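Local coordinates for protein Diedel (PDB 3ZZO), which acts as a secreted cytokine that promotes survival of virus-infected flies by suppressing the immune deficiency pathway and limits intestinal stem cell proliferation after bacterial infection, at residues 1-9 / 55-63. Numbering follows the deposited sequence.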
# COMPACT_ATOMS: atom_id res chain seq x y z
N GLU A 1 3.61 14.30 -13.14
CA GLU A 1 4.37 13.13 -12.71
C GLU A 1 3.49 11.90 -12.81
O GLU A 1 2.34 12.00 -13.23
CB GLU A 1 4.96 13.31 -11.31
CG GLU A 1 3.97 13.33 -10.17
CD GLU A 1 4.60 13.35 -8.81
OE1 GLU A 1 5.78 13.10 -8.65
OE2 GLU A 1 3.80 13.61 -7.83
N CYS A 2 4.06 10.77 -12.48
CA CYS A 2 3.37 9.51 -12.61
C CYS A 2 3.09 8.92 -11.23
O CYS A 2 3.88 9.06 -10.31
CB CYS A 2 4.18 8.59 -13.51
SG CYS A 2 4.51 9.34 -15.10
N CYS A 3 1.97 8.22 -11.12
CA CYS A 3 1.56 7.59 -9.88
C CYS A 3 1.74 6.10 -9.98
O CYS A 3 0.89 5.29 -9.59
CB CYS A 3 0.15 7.99 -9.47
SG CYS A 3 -0.09 9.77 -9.44
N THR A 4 2.91 5.71 -10.46
CA THR A 4 3.27 4.35 -10.70
C THR A 4 4.00 3.70 -9.51
O THR A 4 4.12 2.49 -9.47
CB THR A 4 4.16 4.27 -11.97
OG1 THR A 4 5.14 5.34 -11.90
CG2 THR A 4 3.33 4.40 -13.23
N SER A 5 4.47 4.49 -8.56
CA SER A 5 5.13 3.94 -7.38
C SER A 5 4.09 3.30 -6.45
O SER A 5 3.00 3.84 -6.28
CB SER A 5 5.91 5.01 -6.62
OG SER A 5 6.99 5.46 -7.40
N ARG A 6 4.47 2.16 -5.88
CA ARG A 6 3.67 1.49 -4.87
C ARG A 6 4.59 0.67 -3.99
O ARG A 6 5.80 0.58 -4.28
CB ARG A 6 2.54 0.69 -5.47
CG ARG A 6 2.93 -0.44 -6.37
CD ARG A 6 1.84 -0.87 -7.38
NE ARG A 6 2.27 -1.91 -8.25
CZ ARG A 6 1.44 -2.80 -8.74
NH1 ARG A 6 0.11 -2.82 -8.43
NH2 ARG A 6 1.93 -3.74 -9.52
N GLU A 7 4.10 0.12 -2.90
CA GLU A 7 4.90 -0.75 -2.05
C GLU A 7 4.18 -2.05 -1.82
O GLU A 7 2.97 -2.08 -1.58
CB GLU A 7 5.24 -0.13 -0.69
CG GLU A 7 6.31 0.92 -0.73
CD GLU A 7 6.63 1.48 0.62
OE1 GLU A 7 5.85 1.35 1.57
OE2 GLU A 7 7.73 2.11 0.71
N LEU A 8 4.94 -3.12 -1.84
CA LEU A 8 4.50 -4.45 -1.42
C LEU A 8 4.91 -4.64 0.02
O LEU A 8 6.12 -4.59 0.32
CB LEU A 8 5.22 -5.53 -2.27
CG LEU A 8 5.15 -5.46 -3.82
CD1 LEU A 8 6.25 -6.30 -4.46
CD2 LEU A 8 3.77 -5.83 -4.31
N VAL A 9 3.98 -4.84 0.93
CA VAL A 9 4.25 -4.94 2.33
C VAL A 9 3.81 -6.29 2.86
O VAL A 9 2.66 -6.71 2.64
CB VAL A 9 3.53 -3.83 3.12
CG1 VAL A 9 3.84 -3.90 4.62
CG2 VAL A 9 3.86 -2.45 2.56
N PHE A 55 -0.40 6.19 -19.37
CA PHE A 55 0.86 5.79 -18.77
C PHE A 55 0.87 5.72 -17.25
O PHE A 55 1.89 5.37 -16.64
CB PHE A 55 1.97 6.79 -19.19
CG PHE A 55 2.11 7.01 -20.68
CD1 PHE A 55 2.39 5.94 -21.46
CD2 PHE A 55 1.87 8.25 -21.27
CE1 PHE A 55 2.48 6.09 -22.90
CE2 PHE A 55 1.96 8.42 -22.64
CZ PHE A 55 2.24 7.35 -23.44
N GLY A 56 -0.27 6.04 -16.62
CA GLY A 56 -0.30 6.14 -15.17
C GLY A 56 0.13 7.49 -14.65
O GLY A 56 0.54 7.59 -13.48
N CYS A 57 0.00 8.51 -15.50
CA CYS A 57 0.53 9.84 -15.19
C CYS A 57 -0.56 10.90 -15.34
O CYS A 57 -1.67 10.64 -15.81
CB CYS A 57 1.69 10.16 -16.11
SG CYS A 57 2.93 8.82 -16.24
N ASN A 58 -0.22 12.10 -14.92
CA ASN A 58 -1.13 13.22 -15.00
C ASN A 58 -2.51 12.87 -14.40
O ASN A 58 -3.57 13.17 -14.97
CB ASN A 58 -1.29 13.69 -16.44
CG ASN A 58 -0.11 14.50 -16.94
OD1 ASN A 58 0.05 14.64 -18.15
ND2 ASN A 58 0.65 15.09 -16.05
N CYS A 59 -2.47 12.24 -13.23
CA CYS A 59 -3.67 11.75 -12.60
C CYS A 59 -4.46 12.90 -12.01
O CYS A 59 -3.91 13.90 -11.60
CB CYS A 59 -3.30 10.75 -11.51
SG CYS A 59 -2.21 9.40 -12.02
N ASP A 60 -5.76 12.71 -11.95
CA ASP A 60 -6.63 13.71 -11.34
C ASP A 60 -6.21 13.87 -9.89
O ASP A 60 -6.23 12.90 -9.11
CB ASP A 60 -8.10 13.26 -11.33
CG ASP A 60 -8.75 13.05 -12.69
OD1 ASP A 60 -8.14 13.13 -13.74
OD2 ASP A 60 -9.97 12.75 -12.68
N GLY A 61 -5.84 15.08 -9.50
CA GLY A 61 -5.41 15.35 -8.13
C GLY A 61 -4.01 14.88 -7.82
O GLY A 61 -3.63 14.87 -6.65
N GLY A 62 -3.23 14.54 -8.83
CA GLY A 62 -1.93 13.96 -8.60
C GLY A 62 -2.02 12.62 -7.91
O GLY A 62 -3.05 11.93 -8.00
N CYS A 63 -0.98 12.26 -7.19
CA CYS A 63 -0.91 10.98 -6.54
C CYS A 63 -1.41 11.03 -5.13
O CYS A 63 -1.34 12.07 -4.44
CB CYS A 63 0.51 10.42 -6.55
SG CYS A 63 1.34 10.44 -8.14
O HOH W 1 -0.15 12.35 -11.47
O HOH W 2 1.19 14.16 -6.96
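Cys3 and Cys63 form the dense side of this contact, a worked example of how a subdomain built of loops can be held by sulfur where regular secondary structure is lacking. Their SG atoms are joined at 2.0 Å in a left-handed disulfide (chi3 -91°), and SG of Cys59, itself bonded to Cys52, packs 3.4 Å from Cys3 SG, bringing two disulfides of SD2 side by side. The right-handed Cys2–Cys57 disulfide (chi3 93°) joins an antiparallel non-hydrogen-bonded pair, with backbone hydrogen bonds on its two sides: Cys3 N to Gly56 O (2.8 Å) and Asn58 N to Glu1 O (3.1 Å). Close beside Gly56, Thr4 CG2 lies 3.8 Å from Phe55 O.

Toward solvent the fit relaxes. Glu1 O also accepts a hydrogen bond from a water that takes the N-H of Cys59. Glu1 CG sits between the backbone N and the carbonyl carbon (chi1 69°) and the chain then extends, which brings OE2 back to 4.0 Å from Cys63 SG; a second water links it to Cys63 N. Reduction would probably cut the covalent ties between the lead-in to strand 6-13 and the 55-63 loop, leaving two backbone hydrogen bonds and the water bridges; such reliance on disulfides is consistent with secretion.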